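Local coordinates for putative metal binding protein (Coccidioides immitis, PDB 3CVG) that probably binds a metal ion or small solute in the manner of periplasmic binding proteins, at residues Ile24-Ala29 with Ile79-Val84; Met108-Pro113 with Asp217-Tyr222; Pro112-Ala117 with Thr141-Arg146; Asp127-Met132 with Val145-Arg150. One frame throughout, in Å; residues are numbered along the deposited sequence.

Contact 1 of 4, residues Ile24-Ala29 with Ile79-Val84; sequences IGNGGA and ITYSPV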
loop_
_atom_site.group_PDB
_atom_site.type_symbol
_atom_site.label_atom_id
_atom_site.label_comp_id
_atom_site.label_asym_id
_atom_site.label_seq_id
_atom_site.Cartn_x
_atom_site.Cartn_y
_atom_site.Cartn_z
ATOM N N ILE A 24 -11.017 13.334 0.092
ATOM C CA ILE A 24 -9.741 12.632 0.008
ATOM C C ILE A 24 -9.808 11.397 -0.883
ATOM O O ILE A 24 -10.682 10.546 -0.714
ATOM C CB ILE A 24 -9.271 12.160 1.404
ATOM C CG1 ILE A 24 -9.369 13.301 2.415
ATOM C CG2 ILE A 24 -7.836 11.668 1.329
ATOM C CD1 ILE A 24 -9.155 12.857 3.853
ATOM N N GLY A 25 -8.878 11.305 -1.827
ATOM C CA GLY A 25 -8.827 10.155 -2.707
ATOM C C GLY A 25 -7.718 9.239 -2.226
ATOM O O GLY A 25 -6.583 9.677 -2.031
ATOM N N ASN A 26 -8.035 7.969 -2.017
ATOM C CA ASN A 26 -7.035 7.021 -1.546
ATOM C C ASN A 26 -7.519 5.600 -1.748
ATOM O O ASN A 26 -8.690 5.368 -2.046
ATOM C CB ASN A 26 -6.740 7.251 -0.059
ATOM C CG ASN A 26 -5.754 6.238 0.505
ATOM O OD1 ASN A 26 -4.623 6.114 0.024
ATOM N ND2 ASN A 26 -6.180 5.505 1.525
ATOM N N GLY A 27 -6.612 4.648 -1.581
ATOM C CA GLY A 27 -6.985 3.259 -1.747
ATOM C C GLY A 27 -6.900 2.455 -0.466
ATOM O O GLY A 27 -7.897 2.280 0.237
ATOM N N GLY A 28 -5.696 1.986 -0.156
ATOM C CA GLY A 28 -5.473 1.154 1.015
ATOM C C GLY A 28 -5.772 1.671 2.411
ATOM O O GLY A 28 -6.338 0.938 3.226
ATOM N N ALA A 29 -5.387 2.909 2.703
ATOM C CA ALA A 29 -5.615 3.471 4.029
ATOM C C ALA A 29 -7.096 3.646 4.343
ATOM O O ALA A 29 -7.506 3.534 5.491
ATOM C CB ALA A 29 -4.891 4.799 4.161
ATOM N N ILE A 79 -3.881 10.562 -0.816
ATOM C CA ILE A 79 -2.789 9.862 -0.168
ATOM C C ILE A 79 -2.352 8.870 -1.234
ATOM O O ILE A 79 -3.113 7.988 -1.642
ATOM C CB ILE A 79 -3.243 9.135 1.105
ATOM C CG1 ILE A 79 -3.779 10.155 2.112
ATOM C CG2 ILE A 79 -2.069 8.368 1.713
ATOM C CD1 ILE A 79 -4.210 9.555 3.432
ATOM N N THR A 80 -1.124 9.038 -1.699
ATOM C CA THR A 80 -0.596 8.196 -2.753
ATOM C C THR A 80 0.577 7.326 -2.315
ATOM O O THR A 80 1.160 7.535 -1.246
ATOM C CB THR A 80 -0.195 9.076 -3.944
ATOM O OG1 THR A 80 0.694 10.110 -3.498
ATOM C CG2 THR A 80 -1.427 9.733 -4.541
ATOM N N TYR A 81 0.918 6.355 -3.158
ATOM C CA TYR A 81 1.997 5.423 -2.872
ATOM C C TYR A 81 3.038 5.345 -3.986
ATOM O O TYR A 81 3.549 4.262 -4.282
ATOM C CB TYR A 81 1.410 4.037 -2.639
ATOM C CG TYR A 81 0.291 4.010 -1.621
ATOM C CD1 TYR A 81 0.546 3.745 -0.282
ATOM C CD2 TYR A 81 -1.035 4.237 -2.008
ATOM C CE1 TYR A 81 -0.487 3.696 0.652
ATOM C CE2 TYR A 81 -2.074 4.193 -1.083
ATOM C CZ TYR A 81 -1.793 3.918 0.242
ATOM O OH TYR A 81 -2.819 3.842 1.149
ATOM N N SER A 82 3.353 6.475 -4.607
ATOM C CA SER A 82 4.352 6.478 -5.672
ATOM C C SER A 82 5.114 7.804 -5.737
ATOM O O SER A 82 4.655 8.762 -6.356
ATOM C CB SER A 82 3.685 6.204 -7.026
ATOM O OG SER A 82 4.637 6.256 -8.082
ATOM N N PRO A 83 6.286 7.875 -5.083
ATOM C CA PRO A 83 7.090 9.104 -5.090
ATOM C C PRO A 83 7.320 9.698 -6.486
ATOM O O PRO A 83 7.279 10.921 -6.662
ATOM C CB PRO A 83 8.389 8.660 -4.423
ATOM C CG PRO A 83 7.902 7.691 -3.392
ATOM C CD PRO A 83 6.868 6.873 -4.167
ATOM N N VAL A 84 7.556 8.850 -7.485
ATOM C CA VAL A 84 7.792 9.366 -8.834
ATOM C C VAL A 84 6.540 9.990 -9.434
ATOM O O VAL A 84 6.602 11.072 -10.033
ATOM C CB VAL A 84 8.296 8.265 -9.801
ATOM C CG1 VAL A 84 8.425 8.837 -11.214
ATOM C CG2 VAL A 84 9.641 7.746 -9.339
#

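Contact 2 of 4, residues Met108-Pro113 with Asp217-Tyr222; sequences MLIGPP and DQMVIY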
loop_
_atom_site.group_PDB
_atom_site.type_symbol
_atom_site.label_atom_id
_atom_site.label_comp_id
_atom_site.label_asym_id
_atom_site.label_seq_id
_atom_site.Cartn_x
_atom_site.Cartn_y
_atom_site.Cartn_z
HETATM N N MSE A 108 5.226 -7.557 2.165
HETATM C CA MSE A 108 5.873 -8.769 2.649
HETATM C C MSE A 108 5.771 -9.891 1.621
HETATM O O MSE A 108 4.803 -9.962 0.853
HETATM C CB MSE A 108 5.295 -9.237 4.002
HETATM C CG MSE A 108 3.820 -8.936 4.274
HETATM SE SE MSE A 108 3.301 -9.395 6.137
HETATM C CE MSE A 108 3.080 -11.305 5.955
ATOM N N LEU A 109 6.802 -10.731 1.576
ATOM C CA LEU A 109 6.812 -11.883 0.681
ATOM C C LEU A 109 6.475 -13.064 1.573
ATOM O O LEU A 109 7.167 -13.322 2.561
ATOM C CB LEU A 109 8.190 -12.095 0.061
ATOM C CG LEU A 109 8.308 -13.355 -0.798
ATOM C CD1 LEU A 109 7.392 -13.238 -2.028
ATOM C CD2 LEU A 109 9.760 -13.554 -1.210
ATOM N N ILE A 110 5.392 -13.757 1.252
ATOM C CA ILE A 110 4.988 -14.906 2.044
ATOM C C ILE A 110 4.884 -16.120 1.121
ATOM O O ILE A 110 4.761 -15.975 -0.097
ATOM C CB ILE A 110 3.643 -14.627 2.758
ATOM C CG1 ILE A 110 2.502 -14.510 1.741
ATOM C CG2 ILE A 110 3.736 -13.320 3.545
ATOM C CD1 ILE A 110 1.841 -15.837 1.404
ATOM N N GLY A 111 4.953 -17.315 1.699
ATOM C CA GLY A 111 4.866 -18.527 0.901
ATOM C C GLY A 111 4.475 -19.718 1.760
ATOM O O GLY A 111 4.342 -19.588 2.979
ATOM N N PRO A 112 4.285 -20.900 1.155
ATOM C CA PRO A 112 3.902 -22.093 1.914
ATOM C C PRO A 112 4.999 -22.630 2.831
ATOM O O PRO A 112 6.188 -22.446 2.576
ATOM C CB PRO A 112 3.529 -23.087 0.816
ATOM C CG PRO A 112 4.496 -22.751 -0.267
ATOM C CD PRO A 112 4.485 -21.223 -0.272
ATOM N N PRO A 113 4.604 -23.301 3.923
ATOM C CA PRO A 113 5.547 -23.878 4.884
ATOM C C PRO A 113 6.525 -24.854 4.221
ATOM O O PRO A 113 7.658 -24.992 4.662
ATOM C CB PRO A 113 4.631 -24.576 5.888
ATOM C CG PRO A 113 3.425 -23.700 5.891
ATOM C CD PRO A 113 3.221 -23.400 4.422
ATOM N N ASP A 217 -1.085 -19.758 9.869
ATOM C CA ASP A 217 -0.286 -20.916 10.248
ATOM C C ASP A 217 -0.001 -21.799 9.036
ATOM O O ASP A 217 0.840 -22.692 9.090
ATOM C CB ASP A 217 -1.010 -21.730 11.319
ATOM C CG ASP A 217 -0.854 -21.138 12.699
ATOM O OD1 ASP A 217 0.294 -21.070 13.188
ATOM O OD2 ASP A 217 -1.875 -20.740 13.297
ATOM N N GLN A 218 -0.707 -21.539 7.942
ATOM C CA GLN A 218 -0.536 -22.301 6.709
ATOM C C GLN A 218 0.388 -21.551 5.746
ATOM O O GLN A 218 0.484 -21.878 4.558
ATOM C CB GLN A 218 -1.909 -22.545 6.070
ATOM C CG GLN A 218 -2.795 -23.483 6.898
ATOM C CD GLN A 218 -4.239 -23.497 6.438
ATOM O OE1 GLN A 218 -4.522 -23.607 5.244
ATOM N NE2 GLN A 218 -5.164 -23.399 7.387
HETATM N N MSE A 219 1.073 -20.543 6.272
HETATM C CA MSE A 219 1.999 -19.746 5.479
HETATM C C MSE A 219 3.181 -19.286 6.327
HETATM O O MSE A 219 3.133 -19.330 7.559
HETATM C CB MSE A 219 1.289 -18.523 4.873
HETATM C CG MSE A 219 0.494 -17.686 5.874
HETATM SE SE MSE A 219 0.576 -15.772 5.469
HETATM C CE MSE A 219 2.309 -15.439 6.231
ATOM N N VAL A 220 4.234 -18.839 5.654
ATOM C CA VAL A 220 5.446 -18.368 6.304
ATOM C C VAL A 220 5.836 -16.995 5.761
ATOM O O VAL A 220 5.718 -16.747 4.565
ATOM C CB VAL A 220 6.631 -19.344 6.042
ATOM C CG1 VAL A 220 7.934 -18.713 6.487
ATOM C CG2 VAL A 220 6.398 -20.673 6.773
ATOM N N ILE A 221 6.294 -16.106 6.639
ATOM C CA ILE A 221 6.724 -14.773 6.208
ATOM C C ILE A 221 8.202 -14.885 5.877
ATOM O O ILE A 221 9.027 -15.037 6.776
ATOM C CB ILE A 221 6.550 -13.714 7.331
ATOM C CG1 ILE A 221 5.070 -13.540 7.653
ATOM C CG2 ILE A 221 7.172 -12.369 6.901
ATOM C CD1 ILE A 221 4.805 -12.704 8.907
ATOM N N TYR A 222 8.541 -14.824 4.594
ATOM C CA TYR A 222 9.937 -14.932 4.188
ATOM C C TYR A 222 10.666 -13.595 4.220
ATOM O O TYR A 222 11.888 -13.552 4.320
ATOM C CB TYR A 222 10.029 -15.574 2.799
ATOM C CG TYR A 222 9.635 -17.034 2.824
ATOM C CD1 TYR A 222 10.479 -17.987 3.393
ATOM C CD2 TYR A 222 8.390 -17.453 2.353
ATOM C CE1 TYR A 222 10.096 -19.316 3.507
ATOM C CE2 TYR A 222 7.994 -18.789 2.462
ATOM C CZ TYR A 222 8.857 -19.711 3.044
ATOM O OH TYR A 222 8.468 -21.022 3.200
#

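Contact 3 of 4, residues Pro112-Ala117 with Thr141-Arg146; sequences PPSNPA and TKPPVR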
loop_
_atom_site.group_PDB
_atom_site.type_symbol
_atom_site.label_atom_id
_atom_site.label_comp_id
_atom_site.label_asym_id
_atom_site.label_seq_id
_atom_site.Cartn_x
_atom_site.Cartn_y
_atom_site.Cartn_z
ATOM N N PRO A 112 4.285 -20.900 1.155
ATOM C CA PRO A 112 3.902 -22.093 1.914
ATOM C C PRO A 112 4.999 -22.630 2.831
ATOM O O PRO A 112 6.188 -22.446 2.576
ATOM C CB PRO A 112 3.529 -23.087 0.816
ATOM C CG PRO A 112 4.496 -22.751 -0.267
ATOM C CD PRO A 112 4.485 -21.223 -0.272
ATOM N N PRO A 113 4.604 -23.301 3.923
ATOM C CA PRO A 113 5.547 -23.878 4.884
ATOM C C PRO A 113 6.525 -24.854 4.221
ATOM O O PRO A 113 7.658 -24.992 4.662
ATOM C CB PRO A 113 4.631 -24.576 5.888
ATOM C CG PRO A 113 3.425 -23.700 5.891
ATOM C CD PRO A 113 3.221 -23.400 4.422
ATOM N N SER A 114 6.088 -25.521 3.158
ATOM C CA SER A 114 6.948 -26.478 2.459
ATOM C C SER A 114 8.152 -25.810 1.805
ATOM O O SER A 114 9.152 -26.465 1.519
ATOM C CB SER A 114 6.147 -27.250 1.405
ATOM O OG SER A 114 5.447 -26.366 0.544
ATOM N N ASN A 115 8.042 -24.507 1.551
ATOM C CA ASN A 115 9.132 -23.738 0.967
ATOM C C ASN A 115 9.844 -24.461 -0.183
ATOM O O ASN A 115 11.045 -24.727 -0.116
ATOM C CB ASN A 115 10.129 -23.381 2.085
ATOM C CG ASN A 115 11.147 -22.339 1.665
ATOM O OD1 ASN A 115 10.948 -21.608 0.692
ATOM N ND2 ASN A 115 12.242 -22.249 2.419
ATOM N N PRO A 116 9.110 -24.788 -1.260
ATOM C CA PRO A 116 9.736 -25.478 -2.391
ATOM C C PRO A 116 10.877 -24.704 -3.055
ATOM O O PRO A 116 11.792 -25.310 -3.627
ATOM C CB PRO A 116 8.555 -25.748 -3.330
ATOM C CG PRO A 116 7.570 -24.653 -2.979
ATOM C CD PRO A 116 7.661 -24.635 -1.474
ATOM N N ALA A 117 10.834 -23.374 -2.969
ATOM C CA ALA A 117 11.880 -22.542 -3.551
ATOM C C ALA A 117 13.108 -22.523 -2.638
ATOM O O ALA A 117 14.154 -21.977 -2.994
ATOM C CB ALA A 117 11.370 -21.127 -3.761
ATOM N N THR A 141 9.470 -29.587 -8.123
ATOM C CA THR A 141 9.456 -29.497 -6.671
ATOM C C THR A 141 8.060 -29.834 -6.194
ATOM O O THR A 141 7.112 -29.846 -6.984
ATOM C CB THR A 141 9.798 -28.079 -6.179
ATOM O OG1 THR A 141 8.799 -27.155 -6.637
ATOM C CG2 THR A 141 11.162 -27.656 -6.696
ATOM N N LYS A 142 7.933 -30.116 -4.905
ATOM C CA LYS A 142 6.633 -30.431 -4.346
ATOM C C LYS A 142 6.355 -29.552 -3.134
ATOM O O LYS A 142 7.009 -29.673 -2.104
ATOM C CB LYS A 142 6.548 -31.907 -3.953
ATOM C CG LYS A 142 5.112 -32.372 -3.722
ATOM C CD LYS A 142 4.245 -32.023 -4.935
ATOM C CE LYS A 142 2.887 -31.485 -4.517
ATOM N NZ LYS A 142 2.110 -30.999 -5.682
ATOM N N PRO A 143 5.389 -28.633 -3.256
ATOM C CA PRO A 143 4.609 -28.445 -4.486
ATOM C C PRO A 143 5.405 -27.623 -5.504
ATOM O O PRO A 143 6.522 -27.192 -5.225
ATOM C CB PRO A 143 3.374 -27.713 -3.984
ATOM C CG PRO A 143 3.954 -26.825 -2.908
ATOM C CD PRO A 143 4.886 -27.766 -2.173
ATOM N N PRO A 144 4.855 -27.423 -6.712
ATOM C CA PRO A 144 5.628 -26.627 -7.668
ATOM C C PRO A 144 5.691 -25.175 -7.185
ATOM O O PRO A 144 4.797 -24.712 -6.474
ATOM C CB PRO A 144 4.834 -26.780 -8.965
ATOM C CG PRO A 144 3.426 -26.901 -8.474
ATOM C CD PRO A 144 3.563 -27.838 -7.287
ATOM N N VAL A 145 6.754 -24.469 -7.551
ATOM C CA VAL A 145 6.900 -23.076 -7.149
ATOM C C VAL A 145 6.043 -22.196 -8.057
ATOM O O VAL A 145 6.252 -22.163 -9.269
ATOM C CB VAL A 145 8.370 -22.625 -7.256
ATOM C CG1 VAL A 145 8.495 -21.137 -6.952
ATOM C CG2 VAL A 145 9.226 -23.441 -6.292
ATOM N N ARG A 146 5.057 -21.524 -7.470
ATOM C CA ARG A 146 4.179 -20.621 -8.211
ATOM C C ARG A 146 4.103 -19.280 -7.463
ATOM O O ARG A 146 4.254 -19.234 -6.239
ATOM C CB ARG A 146 2.783 -21.242 -8.377
ATOM C CG ARG A 146 2.770 -22.481 -9.302
ATOM C CD ARG A 146 1.422 -23.186 -9.291
ATOM N NE ARG A 146 0.329 -22.309 -9.714
ATOM C CZ ARG A 146 0.108 -21.941 -10.972
ATOM N NH1 ARG A 146 0.904 -22.372 -11.945
ATOM N NH2 ARG A 146 -0.919 -21.157 -11.259
#

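Contact 4 of 4, residues Asp127-Met132 with Val145-Arg150; sequences DMFSKM and VRFLSR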
loop_
_atom_site.group_PDB
_atom_site.type_symbol
_atom_site.label_atom_id
_atom_site.label_comp_id
_atom_site.label_asym_id
_atom_site.label_seq_id
_atom_site.Cartn_x
_atom_site.Cartn_y
_atom_site.Cartn_z
ATOM N N ASP A 127 17.451 -11.716 -4.301
ATOM C CA ASP A 127 17.953 -13.073 -4.423
ATOM C C ASP A 127 16.837 -14.089 -4.178
ATOM O O ASP A 127 16.900 -15.215 -4.669
ATOM C CB ASP A 127 19.124 -13.293 -3.461
ATOM C CG ASP A 127 20.296 -12.361 -3.753
ATOM O OD1 ASP A 127 20.639 -12.203 -4.947
ATOM O OD2 ASP A 127 20.877 -11.785 -2.804
HETATM N N MSE A 128 15.817 -13.698 -3.419
HETATM C CA MSE A 128 14.696 -14.599 -3.168
HETATM C C MSE A 128 13.922 -14.748 -4.467
HETATM O O MSE A 128 13.517 -15.845 -4.834
HETATM C CB MSE A 128 13.776 -14.052 -2.066
HETATM C CG MSE A 128 14.296 -14.326 -0.662
HETATM SE SE MSE A 128 13.172 -13.615 0.713
HETATM C CE MSE A 128 14.156 -12.001 1.059
ATOM N N PHE A 129 13.733 -13.631 -5.166
ATOM C CA PHE A 129 13.027 -13.653 -6.438
ATOM C C PHE A 129 13.813 -14.467 -7.460
ATOM O O PHE A 129 13.232 -15.229 -8.222
ATOM C CB PHE A 129 12.783 -12.224 -6.940
ATOM C CG PHE A 129 11.491 -11.638 -6.445
ATOM C CD1 PHE A 129 11.319 -11.337 -5.094
ATOM C CD2 PHE A 129 10.411 -11.472 -7.313
ATOM C CE1 PHE A 129 10.089 -10.885 -4.613
ATOM C CE2 PHE A 129 9.175 -11.023 -6.836
ATOM C CZ PHE A 129 9.017 -10.733 -5.488
ATOM N N SER A 130 15.134 -14.322 -7.460
ATOM C CA SER A 130 15.977 -15.085 -8.378
ATOM C C SER A 130 15.816 -16.584 -8.106
ATOM O O SER A 130 15.720 -17.397 -9.031
ATOM C CB SER A 130 17.446 -14.691 -8.201
ATOM O OG SER A 130 18.300 -15.579 -8.911
ATOM N N LYS A 131 15.781 -16.940 -6.826
ATOM C CA LYS A 131 15.636 -18.332 -6.410
ATOM C C LYS A 131 14.275 -18.911 -6.813
ATOM O O LYS A 131 14.196 -20.039 -7.306
ATOM C CB LYS A 131 15.817 -18.437 -4.891
ATOM C CG LYS A 131 16.483 -19.721 -4.429
ATOM C CD LYS A 131 16.945 -19.589 -2.981
ATOM C CE LYS A 131 17.760 -20.788 -2.528
ATOM N NZ LYS A 131 18.360 -20.555 -1.181
HETATM N N MSE A 132 13.204 -18.154 -6.590
HETATM C CA MSE A 132 11.875 -18.624 -6.967
HETATM C C MSE A 132 11.816 -18.876 -8.470
HETATM O O MSE A 132 11.321 -19.912 -8.912
HETATM C CB MSE A 132 10.798 -17.599 -6.577
HETATM C CG MSE A 132 10.383 -17.633 -5.097
HETATM SE SE MSE A 132 8.940 -16.388 -4.640
HETATM C CE MSE A 132 7.650 -16.944 -5.965
ATOM N N VAL A 145 6.754 -24.469 -7.551
ATOM C CA VAL A 145 6.900 -23.076 -7.149
ATOM C C VAL A 145 6.043 -22.196 -8.057
ATOM O O VAL A 145 6.252 -22.163 -9.269
ATOM C CB VAL A 145 8.370 -22.625 -7.256
ATOM C CG1 VAL A 145 8.495 -21.137 -6.952
ATOM C CG2 VAL A 145 9.226 -23.441 -6.292
ATOM N N ARG A 146 5.057 -21.524 -7.470
ATOM C CA ARG A 146 4.179 -20.621 -8.211
ATOM C C ARG A 146 4.103 -19.280 -7.463
ATOM O O ARG A 146 4.254 -19.234 -6.239
ATOM C CB ARG A 146 2.783 -21.242 -8.377
ATOM C CG ARG A 146 2.770 -22.481 -9.302
ATOM C CD ARG A 146 1.422 -23.186 -9.291
ATOM N NE ARG A 146 0.329 -22.309 -9.714
ATOM C CZ ARG A 146 0.108 -21.941 -10.972
ATOM N NH1 ARG A 146 0.904 -22.372 -11.945
ATOM N NH2 ARG A 146 -0.919 -21.157 -11.259
ATOM N N PHE A 147 3.900 -18.193 -8.205
ATOM C CA PHE A 147 3.819 -16.855 -7.618
ATOM C C PHE A 147 2.494 -16.205 -8.002
ATOM O O PHE A 147 2.185 -16.100 -9.193
ATOM C CB PHE A 147 4.966 -15.982 -8.136
ATOM C CG PHE A 147 4.968 -14.601 -7.564
ATOM C CD1 PHE A 147 5.614 -14.336 -6.363
ATOM C CD2 PHE A 147 4.278 -13.572 -8.198
ATOM C CE1 PHE A 147 5.576 -13.066 -5.803
ATOM C CE2 PHE A 147 4.238 -12.297 -7.636
ATOM C CZ PHE A 147 4.891 -12.053 -6.440
ATOM N N LEU A 148 1.733 -15.753 -7.004
ATOM C CA LEU A 148 0.434 -15.123 -7.253
ATOM C C LEU A 148 0.506 -13.607 -7.420
ATOM O O LEU A 148 0.957 -12.878 -6.528
ATOM C CB LEU A 148 -0.564 -15.463 -6.132
ATOM C CG LEU A 148 -2.056 -15.148 -6.368
ATOM C CD1 LEU A 148 -2.901 -16.091 -5.529
ATOM C CD2 LEU A 148 -2.401 -13.683 -6.033
ATOM N N SER A 149 0.051 -13.141 -8.574
ATOM C CA SER A 149 0.028 -11.719 -8.887
ATOM C C SER A 149 -1.415 -11.239 -9.017
ATOM O O SER A 149 -2.233 -11.865 -9.695
ATOM C CB SER A 149 0.790 -11.451 -10.193
ATOM O OG SER A 149 0.521 -10.152 -10.702
ATOM N N ARG A 150 -1.733 -10.132 -8.356
ATOM C CA ARG A 150 -3.075 -9.571 -8.451
ATOM C C ARG A 150 -3.315 -8.987 -9.852
ATOM O O ARG A 150 -4.464 -8.761 -10.244
ATOM C CB ARG A 150 -3.290 -8.530 -7.355
ATOM C CG ARG A 150 -3.535 -9.182 -5.988
ATOM C CD ARG A 150 -3.531 -8.163 -4.862
ATOM N NE ARG A 150 -4.457 -7.069 -5.126
ATOM C CZ ARG A 150 -4.318 -5.845 -4.630
ATOM N NH1 ARG A 150 -3.291 -5.563 -3.838
ATOM N NH2 ARG A 150 -5.195 -4.899 -4.942
#

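Contact 1 of 4, residues Ile24-Ala29 with Ile79-Val84
Two neighbouring parallel strands of a periplasmic-binding-protein-like fold end here, each at its C-terminal end, and each leads within a residue or two into a helix. The strands are joined where Ile-79 N donates to Gly-25 O at 3.1 Å, the donor lying nearly along the C=O axis. Just past the first strand, Gly-27 is the N-cap of the helix that starts at Gly-28, and Tyr-81, in the connection after the second strand, reaches across to that helix start. With its CG anti to the carbonyl carbon (chi1 -52°), the tyrosine sends its hydroxyl to the first turn, where Ala-29 N donates to Tyr-81 OH at 3.1 Å; the N-H approaches at the ring edge and the bond is bent, 140° at the hydrogen. The buried side chain of Asn-26, CG anti to the backbone N, lies against the end of strand 77-80 and crosses the tyrosine at about a right angle. Further back along the strands, Ile-24 CG2 meets Ile-79 CG1 at 4.4 Å. A bound calcium ion lies about 7 Å from Gly-28. Strand 234-241 flanks Ile-79 and Tyr-81, Phe-103 of strand 100-111 touches Ile-79 and Ala-29, and Val-35 of helix 34-47 packs on Asn-26 and Ala-29.

Contact 2 of 4, residues Met108-Pro113 with Asp217-Tyr222
The ring of Tyr-222 is the flat group here: Val-220 CG1 sits 3.6 Å above one face, displaced toward the rim, while the backbone of Ile-110, Gly-111 and Pro-112 runs along the ring edge in its plane. Tyr-222 CE2 lies 3.5 Å from Gly-111 CA, the ring edge close against the glycine backbone. At the tip, Tyr-222 OH donates to Pro-112 O at 2.8 Å from above the carbonyl plane rather than along a lone pair. These groups lie on an antiparallel pairing of strands 100-111 and 220-224. Gly-111 and Val-220 form its hydrogen-bonded pair, Val-220 N giving to Gly-111 O at 2.8 Å and Gly-111 N to Val-220 O at 3.0 Å; Ile-110 and Ile-221 are the non-hydrogen-bonded pair, and Tyr-222 N adds a bond to Leu-109 O. On the sheet face bearing Ile-110 and Ile-221, the selenomethionines Met-108 and Met-219 pack beside them. Met-108, bent at its last torsion, presses CE against Ile-221 CG1 at 3.4 Å, tighter than usual for two carbons. Met-219, its CG in the crowded position between N and carbonyl carbon, bends so that its CE meets Ile-110 CG2 at 3.7 Å. Tyr-208 of helix 205-208 packs against Met-108, Met-219 and Ile-221. Beyond the strand end, Pro-113 CD rests 3.1 Å from Gln-218 O.

Contact 3 of 4, residues Pro112-Ala117 with Thr141-Arg146
Pro-116 is the bump of this contact, and the loop 141-146 folds round it. The proline points its ring into a hollow made by Thr-141, the Pro-143 carbonyl and Val-145: Pro-116 CB lies 3.1 Å from Pro-143 O and 3.6 Å from Thr-141 OG1, while the valine side chain crosses Pro-116 obliquely, Val-145 CG2 lying 3.8 Å from Pro-116 CB. The same methyl extends to Ala-117, with Val-145 CG2 reaching Ala-117 CB at 4.0 Å, so one branch of the valine bridges two consecutive residues. A cis peptide bond precedes Pro-143 and bends the loop; at that bend Pro-143 CD touches Ser-114 OG at 3.1 Å and, at longer range, Pro-116 CG. The other loop has its own bend, a type I turn from Pro-112 to Asn-115 closed by Asn-115 N to Pro-112 O, which brings Ser-114 and Pro-116 up to Pro-143. The two loops flank helix 125-138, one leading in and the other leading out, and Tyr-200 of strand 200-204 backs Pro-116. No hydrogen bond crosses between the segments; Thr-141 OG1, in the crowded position, donates within its own loop to Pro-143 O at 2.7 Å from above the carbonyl plane, which probably steadies the curve of the loop. The loops therefore meet through apolar contacts and through carbonyl and hydroxyl oxygens set against proline carbons, fitted by shape.

Contact 4 of 4, residues Asp127-Met132 with Val145-Arg150
Met-132, a selenomethionine, reaches from helix 125-138 to strand 147-149. Its CG lies anti to the carbonyl carbon, its next torsion is extended, and only the last one bends (chi3 54°), which swings CE over to the edge of the Phe-147 ring. There Met-132 CE meets Phe-147 CD1 at 3.3 Å, near the ring plane, with Phe-147 CB 3.6 Å away; the two side chains cross at about a right angle. Phe-147 instead has its CG anti to the backbone N (chi1 -179°), which directs the ring from strand 147-149 at the helix. This is a helix packed on the neighbouring strand within an alpha/beta lobe of the periplasmic-binding-protein type, strand 147-149 lying parallel to strands 180-182 and 200-204. One turn before Met-132, Phe-129 brings its ring tip to the same aromatic: Phe-129 CZ is 4.2 Å from Phe-147 CE1, with centroids 5.8 Å apart and planes inclined at 57°, an oblique pair. Trp-164 completes the cluster, meeting both Phe-129 and Phe-147 edge-to-face, and Ile-202 of strand 200-204 packs on both phenylalanines. At the other end of the patch, Val-145 CG1, anti to its backbone N, comes to 3.7 Å from Met-132 O.

Contact 1 lies apart from the other three, its centre about 26 Å from those of contacts 2 and 4 and about 34 Å from that of contact 3, while contacts 2, 3 and 4 cluster with centres 10 to 12 Å apart. Contacts 1 and 4 are buried; contacts 2 and 3 are partly buried, with exposed residues at their margins. Contacts 2 and 3 share Pro-112 and Pro-113, contacts 3 and 4 share Val-145 and Arg-146, and contact 2 meets contact 4 where Leu-109 packs on Met-128 and Phe-147. Backbone hydrogen bonds join strands in contacts 1 and 2; contact 4 is apolar and aromatic, whereas contact 3 sets proline carbons against oxygens, without hydrogen bonds across.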